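Local coordinates for protein D-psicose 3-epimerase (Agrobacterium tumefaciens, PDB 2HK0) that probably interconverts D-fructose and D-psicose by epimerisation at C3 of the free, non-phosphorylated ketose, with the help of a bound metal ion, at residues Asn197-Ile209 and Ala221-Arg235. Residues are numbered along the deposited sequence; the frame is centred on the assembly and turned at random.
Sequences NVKVMLDTFHMNI and AGPLLGHFHTGESNR
Arg235 lays its guanidinium flat over one face of the Phe205 ring. The two planes are 3° apart, and CZ of Arg235 stands 3.9 Å from the ring centroid of Phe205, a cation-pi stack. CD of Arg235 adds a CH-pi contact over the same face. At the ring edge sits the backbone O of Ser233, 3.1 Å from CD1 of Phe205. Phe205 reaches this place with CG anti to its backbone N (chi1 172°). Thr204 grips the same loop: its OG1 donates to Gly231 O at 2.8 Å, in the carbonyl plane and on a lone pair. A water links Phe205 O, Ser233 O and Asn208 ND2.

Behind this loop, strands 198-203 and 225-230 pair in parallel as neighbours in the eight-stranded TIM barrel. Val200 N donates to Leu224 O, and Val200 O accepts from Gly226 N at 2.9 Å. Further along, Leu202 O accepts from His229 N at 2.9 Å. On one face of the sheet, Leu202 packs its CB on CD1 of Phe228 and its CD1 on CB of Ala221. SE of Met207, a selenomethionine, lies obliquely to the Phe228 ring in a Met-aromatic contact. On the other face are Met201, Asp203, His227 and His229. SE of Met201, also selenomethionine, meets the His227 ring at its edge, 3.9 Å from CD2 of His227. OD2 of Asp203 lies in plane at the edge of the His229 ring.

Asp203 N-caps helix 204-210: its OD1 accepts from Phe205 N at 2.9 Å, which ties the start of the helix to the strand end. Glu54 accepts from both His227 and His229, one carboxylate oxygen each. Beyond the loop, Phe175 of the second subunit packs on Phe205, and Ser233 OG bonds to Ile209 O of that subunit.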
loop_
_atom_site.group_PDB
_atom_site.type_symbol
_atom_site.label_atom_id
_atom_site.label_comp_id
_atom_site.label_asym_id
_atom_site.label_seq_id
_atom_site.Cartn_x
_atom_site.Cartn_y
_atom_site.Cartn_z
ATOM N N ASN A 197 29.671 -8.171 -18.347
ATOM C CA ASN A 197 29.013 -6.937 -18.766
ATOM C C ASN A 197 27.578 -7.116 -19.257
ATOM O O ASN A 197 27.073 -6.278 -20.008
ATOM C CB ASN A 197 29.861 -6.223 -19.841
ATOM C CG ASN A 197 29.949 -7.016 -21.135
ATOM O OD1 ASN A 197 30.119 -8.233 -21.119
ATOM N ND2 ASN A 197 29.837 -6.324 -22.260
ATOM N N VAL A 198 26.931 -8.213 -18.859
ATOM C CA VAL A 198 25.537 -8.455 -19.224
ATOM C C VAL A 198 24.808 -8.412 -17.886
ATOM O O VAL A 198 25.147 -9.144 -16.951
ATOM C CB VAL A 198 25.338 -9.809 -19.936
ATOM C CG1 VAL A 198 23.855 -10.044 -20.207
ATOM C CG2 VAL A 198 26.108 -9.804 -21.283
ATOM N N LYS A 199 23.812 -7.531 -17.810
ATOM C CA LYS A 199 23.063 -7.273 -16.590
ATOM C C LYS A 199 21.552 -7.396 -16.773
ATOM O O LYS A 199 21.039 -7.438 -17.900
ATOM C CB LYS A 199 23.367 -5.841 -16.123
ATOM C CG LYS A 199 24.853 -5.515 -15.962
ATOM C CD LYS A 199 25.435 -6.250 -14.768
ATOM C CE LYS A 199 26.965 -6.185 -14.743
ATOM N NZ LYS A 199 27.452 -4.789 -14.823
ATOM N N VAL A 200 20.841 -7.425 -15.651
ATOM C CA VAL A 200 19.394 -7.507 -15.681
ATOM C C VAL A 200 18.850 -6.089 -15.632
ATOM O O VAL A 200 19.448 -5.207 -15.008
ATOM C CB VAL A 200 18.832 -8.291 -14.465
ATOM C CG1 VAL A 200 17.310 -8.239 -14.468
ATOM C CG2 VAL A 200 19.281 -9.753 -14.538
HETATM N N MSE A 201 17.715 -5.877 -16.288
HETATM C CA MSE A 201 17.075 -4.560 -16.302
HETATM C C MSE A 201 15.605 -4.697 -15.921
HETATM O O MSE A 201 14.884 -5.528 -16.490
HETATM C CB MSE A 201 17.197 -3.956 -17.693
HETATM C CG MSE A 201 16.456 -2.688 -17.871
HETATM SE SE MSE A 201 16.708 -2.023 -19.668
HETATM C CE MSE A 201 15.269 -0.699 -19.661
ATOM N N LEU A 202 15.160 -3.894 -14.958
ATOM C CA LEU A 202 13.766 -3.938 -14.503
ATOM C C LEU A 202 13.039 -2.630 -14.820
ATOM O O LEU A 202 13.652 -1.564 -14.908
ATOM C CB LEU A 202 13.702 -4.219 -12.992
ATOM C CG LEU A 202 14.359 -5.534 -12.556
ATOM C CD1 LEU A 202 14.242 -5.711 -11.032
ATOM C CD2 LEU A 202 13.694 -6.699 -13.298
ATOM N N ASP A 203 11.720 -2.717 -14.937
ATOM C CA ASP A 203 10.892 -1.569 -15.306
ATOM C C ASP A 203 9.608 -1.628 -14.452
ATOM O O ASP A 203 8.890 -2.629 -14.488
ATOM C CB ASP A 203 10.596 -1.707 -16.800
ATOM C CG ASP A 203 9.760 -0.582 -17.355
ATOM O OD1 ASP A 203 8.860 -0.090 -16.641
ATOM O OD2 ASP A 203 9.987 -0.218 -18.529
ATOM N N THR A 204 9.318 -0.570 -13.689
ATOM C CA THR A 204 8.144 -0.593 -12.829
ATOM C C THR A 204 6.844 -0.911 -13.539
ATOM O O THR A 204 5.990 -1.576 -12.969
ATOM C CB THR A 204 7.978 0.709 -12.017
ATOM O OG1 THR A 204 7.928 1.840 -12.897
ATOM C CG2 THR A 204 9.137 0.851 -11.044
ATOM N N PHE A 205 6.696 -0.468 -14.776
ATOM C CA PHE A 205 5.482 -0.755 -15.534
ATOM C C PHE A 205 5.291 -2.269 -15.725
ATOM O O PHE A 205 4.171 -2.793 -15.584
ATOM C CB PHE A 205 5.535 -0.060 -16.907
ATOM C CG PHE A 205 4.407 -0.460 -17.851
ATOM C CD1 PHE A 205 3.090 -0.073 -17.604
ATOM C CD2 PHE A 205 4.674 -1.228 -18.983
ATOM C CE1 PHE A 205 2.046 -0.448 -18.476
ATOM C CE2 PHE A 205 3.638 -1.610 -19.867
ATOM C CZ PHE A 205 2.325 -1.215 -19.606
ATOM N N HIS A 206 6.382 -2.966 -16.031
ATOM C CA HIS A 206 6.323 -4.400 -16.282
ATOM C C HIS A 206 6.261 -5.179 -14.978
ATOM O O HIS A 206 5.549 -6.181 -14.872
ATOM C CB HIS A 206 7.537 -4.829 -17.117
ATOM C CG HIS A 206 7.621 -4.138 -18.445
ATOM N ND1 HIS A 206 6.660 -4.289 -19.417
ATOM C CD2 HIS A 206 8.539 -3.283 -18.958
ATOM C CE1 HIS A 206 6.977 -3.556 -20.472
ATOM N NE2 HIS A 206 8.113 -2.935 -20.219
HETATM N N MSE A 207 7.015 -4.719 -13.989
HETATM C CA MSE A 207 7.000 -5.376 -12.686
HETATM C C MSE A 207 5.576 -5.331 -12.103
HETATM O O MSE A 207 5.128 -6.279 -11.457
HETATM C CB MSE A 207 7.945 -4.663 -11.713
HETATM C CG MSE A 207 9.402 -4.695 -12.065
HETATM SE SE MSE A 207 10.386 -3.695 -10.680
HETATM C CE MSE A 207 10.518 -2.035 -11.514
ATOM N N ASN A 208 4.874 -4.218 -12.337
ATOM C CA ASN A 208 3.521 -4.034 -11.816
ATOM C C ASN A 208 2.586 -5.156 -12.244
ATOM O O ASN A 208 1.658 -5.506 -11.525
ATOM C CB ASN A 208 2.938 -2.689 -12.273
ATOM C CG ASN A 208 1.603 -2.384 -11.611
ATOM O OD1 ASN A 208 1.527 -2.262 -10.389
ATOM N ND2 ASN A 208 0.549 -2.270 -12.411
ATOM N N ILE A 209 2.824 -5.719 -13.418
ATOM C CA ILE A 209 1.966 -6.791 -13.889
ATOM C C ILE A 209 2.433 -8.177 -13.420
ATOM O O ILE A 209 1.673 -8.923 -12.790
ATOM C CB ILE A 209 1.906 -6.806 -15.425
ATOM C CG1 ILE A 209 1.319 -5.481 -15.934
ATOM C CG2 ILE A 209 1.102 -8.033 -15.912
ATOM C CD1 ILE A 209 1.396 -5.308 -17.445
ATOM N N ALA A 221 17.265 -9.224 -8.246
ATOM C CA ALA A 221 18.191 -8.752 -9.279
ATOM C C ALA A 221 19.526 -8.468 -8.610
ATOM O O ALA A 221 20.591 -8.779 -9.152
ATOM C CB ALA A 221 17.655 -7.474 -9.935
ATOM N N GLY A 222 19.451 -7.857 -7.432
ATOM C CA GLY A 222 20.631 -7.548 -6.646
ATOM C C GLY A 222 21.818 -6.974 -7.398
ATOM O O GLY A 222 21.695 -5.988 -8.121
ATOM N N PRO A 223 22.996 -7.586 -7.248
ATOM C CA PRO A 223 24.206 -7.108 -7.923
ATOM C C PRO A 223 24.107 -7.097 -9.447
ATOM O O PRO A 223 24.881 -6.408 -10.103
ATOM C CB PRO A 223 25.284 -8.075 -7.417
ATOM C CG PRO A 223 24.742 -8.518 -6.069
ATOM C CD PRO A 223 23.298 -8.769 -6.416
ATOM N N LEU A 224 23.172 -7.858 -10.008
ATOM C CA LEU A 224 23.007 -7.907 -11.467
ATOM C C LEU A 224 22.108 -6.807 -12.051
ATOM O O LEU A 224 21.949 -6.727 -13.278
ATOM C CB LEU A 224 22.461 -9.273 -11.904
ATOM C CG LEU A 224 23.429 -10.448 -11.682
ATOM C CD1 LEU A 224 22.775 -11.761 -12.119
ATOM C CD2 LEU A 224 24.725 -10.193 -12.455
ATOM N N LEU A 225 21.525 -5.965 -11.197
ATOM C CA LEU A 225 20.650 -4.901 -11.697
ATOM C C LEU A 225 21.558 -3.861 -12.332
ATOM O O LEU A 225 22.329 -3.203 -11.625
ATOM C CB LEU A 225 19.861 -4.246 -10.554
ATOM C CG LEU A 225 18.405 -3.775 -10.776
ATOM C CD1 LEU A 225 18.186 -2.467 -10.051
ATOM C CD2 LEU A 225 18.046 -3.656 -12.199
ATOM N N GLY A 226 21.461 -3.701 -13.648
ATOM C CA GLY A 226 22.308 -2.734 -14.327
ATOM C C GLY A 226 21.620 -1.489 -14.858
ATOM O O GLY A 226 22.289 -0.505 -15.164
ATOM N N HIS A 227 20.292 -1.522 -14.959
ATOM C CA HIS A 227 19.521 -0.388 -15.477
ATOM C C HIS A 227 18.092 -0.496 -14.912
ATOM O O HIS A 227 17.626 -1.594 -14.595
ATOM C CB HIS A 227 19.517 -0.441 -17.010
ATOM C CG HIS A 227 19.304 0.887 -17.667
ATOM N ND1 HIS A 227 19.924 2.042 -17.236
ATOM C CD2 HIS A 227 18.565 1.237 -18.749
ATOM C CE1 HIS A 227 19.577 3.046 -18.021
ATOM N NE2 HIS A 227 18.753 2.585 -18.949
ATOM N N PHE A 228 17.402 0.633 -14.787
ATOM C CA PHE A 228 16.067 0.656 -14.185
ATOM C C PHE A 228 15.165 1.697 -14.850
ATOM O O PHE A 228 15.571 2.845 -15.062
ATOM C CB PHE A 228 16.222 0.991 -12.691
ATOM C CG PHE A 228 15.004 0.695 -11.839
ATOM C CD1 PHE A 228 14.571 -0.608 -11.640
ATOM C CD2 PHE A 228 14.352 1.725 -11.158
ATOM C CE1 PHE A 228 13.509 -0.893 -10.769
ATOM C CE2 PHE A 228 13.284 1.460 -10.282
ATOM C CZ PHE A 228 12.863 0.152 -10.086
ATOM N N HIS A 229 13.938 1.295 -15.162
ATOM C CA HIS A 229 12.967 2.191 -15.784
ATOM C C HIS A 229 11.802 2.439 -14.828
ATOM O O HIS A 229 11.370 1.523 -14.113
ATOM C CB HIS A 229 12.422 1.573 -17.082
ATOM C CG HIS A 229 13.276 1.835 -18.282
ATOM N ND1 HIS A 229 12.889 1.489 -19.559
ATOM C CD2 HIS A 229 14.462 2.472 -18.407
ATOM C CE1 HIS A 229 13.796 1.911 -20.421
ATOM N NE2 HIS A 229 14.761 2.512 -19.747
ATOM N N THR A 230 11.271 3.660 -14.839
ATOM C CA THR A 230 10.161 4.004 -13.961
ATOM C C THR A 230 8.967 4.637 -14.675
ATOM O O THR A 230 9.106 5.276 -15.722
ATOM C CB THR A 230 10.596 4.978 -12.882
ATOM O OG1 THR A 230 11.226 6.100 -13.509
ATOM C CG2 THR A 230 11.571 4.302 -11.914
ATOM N N GLY A 231 7.801 4.463 -14.062
ATOM C CA GLY A 231 6.559 5.004 -14.584
ATOM C C GLY A 231 5.444 4.448 -13.722
ATOM O O GLY A 231 5.645 3.450 -13.024
ATOM N N GLU A 232 4.275 5.078 -13.744
ATOM C CA GLU A 232 3.167 4.575 -12.952
ATOM C C GLU A 232 2.608 3.380 -13.726
ATOM O O GLU A 232 3.064 3.090 -14.837
ATOM C CB GLU A 232 2.110 5.669 -12.747
ATOM C CG GLU A 232 2.582 6.860 -11.872
ATOM C CD GLU A 232 2.869 6.477 -10.404
ATOM O OE1 GLU A 232 2.417 5.389 -9.974
ATOM O OE2 GLU A 232 3.526 7.275 -9.676
ATOM N N SER A 233 1.630 2.685 -13.153
ATOM C CA SER A 233 1.081 1.493 -13.785
ATOM C C SER A 233 0.524 1.755 -15.173
ATOM O O SER A 233 0.541 0.852 -16.033
ATOM C CB SER A 233 -0.013 0.877 -12.907
ATOM O OG SER A 233 -1.188 1.670 -12.933
ATOM N N ASN A 234 0.004 2.964 -15.386
ATOM C CA ASN A 234 -0.545 3.333 -16.691
ATOM C C ASN A 234 0.393 4.268 -17.446
ATOM O O ASN A 234 -0.013 4.950 -18.396
ATOM C CB ASN A 234 -1.952 3.945 -16.560
ATOM C CG ASN A 234 -2.006 5.118 -15.581
ATOM O OD1 ASN A 234 -0.973 5.694 -15.230
ATOM N ND2 ASN A 234 -3.224 5.482 -15.145
ATOM N N ARG A 235 1.649 4.305 -16.993
ATOM C CA ARG A 235 2.723 5.062 -17.653
ATOM C C ARG A 235 2.818 6.569 -17.482
ATOM O O ARG A 235 3.486 7.227 -18.272
ATOM C CB ARG A 235 2.737 4.748 -19.150
ATOM C CG ARG A 235 2.749 3.270 -19.449
ATOM C CD ARG A 235 4.165 2.795 -19.602
ATOM N NE ARG A 235 4.267 1.953 -20.765
ATOM C CZ ARG A 235 5.395 1.434 -21.226
ATOM N NH1 ARG A 235 6.547 1.672 -20.622
ATOM N NH2 ARG A 235 5.350 0.661 -22.296
HETATM O O HOH W 1 1.490 -1.833 -15.287
#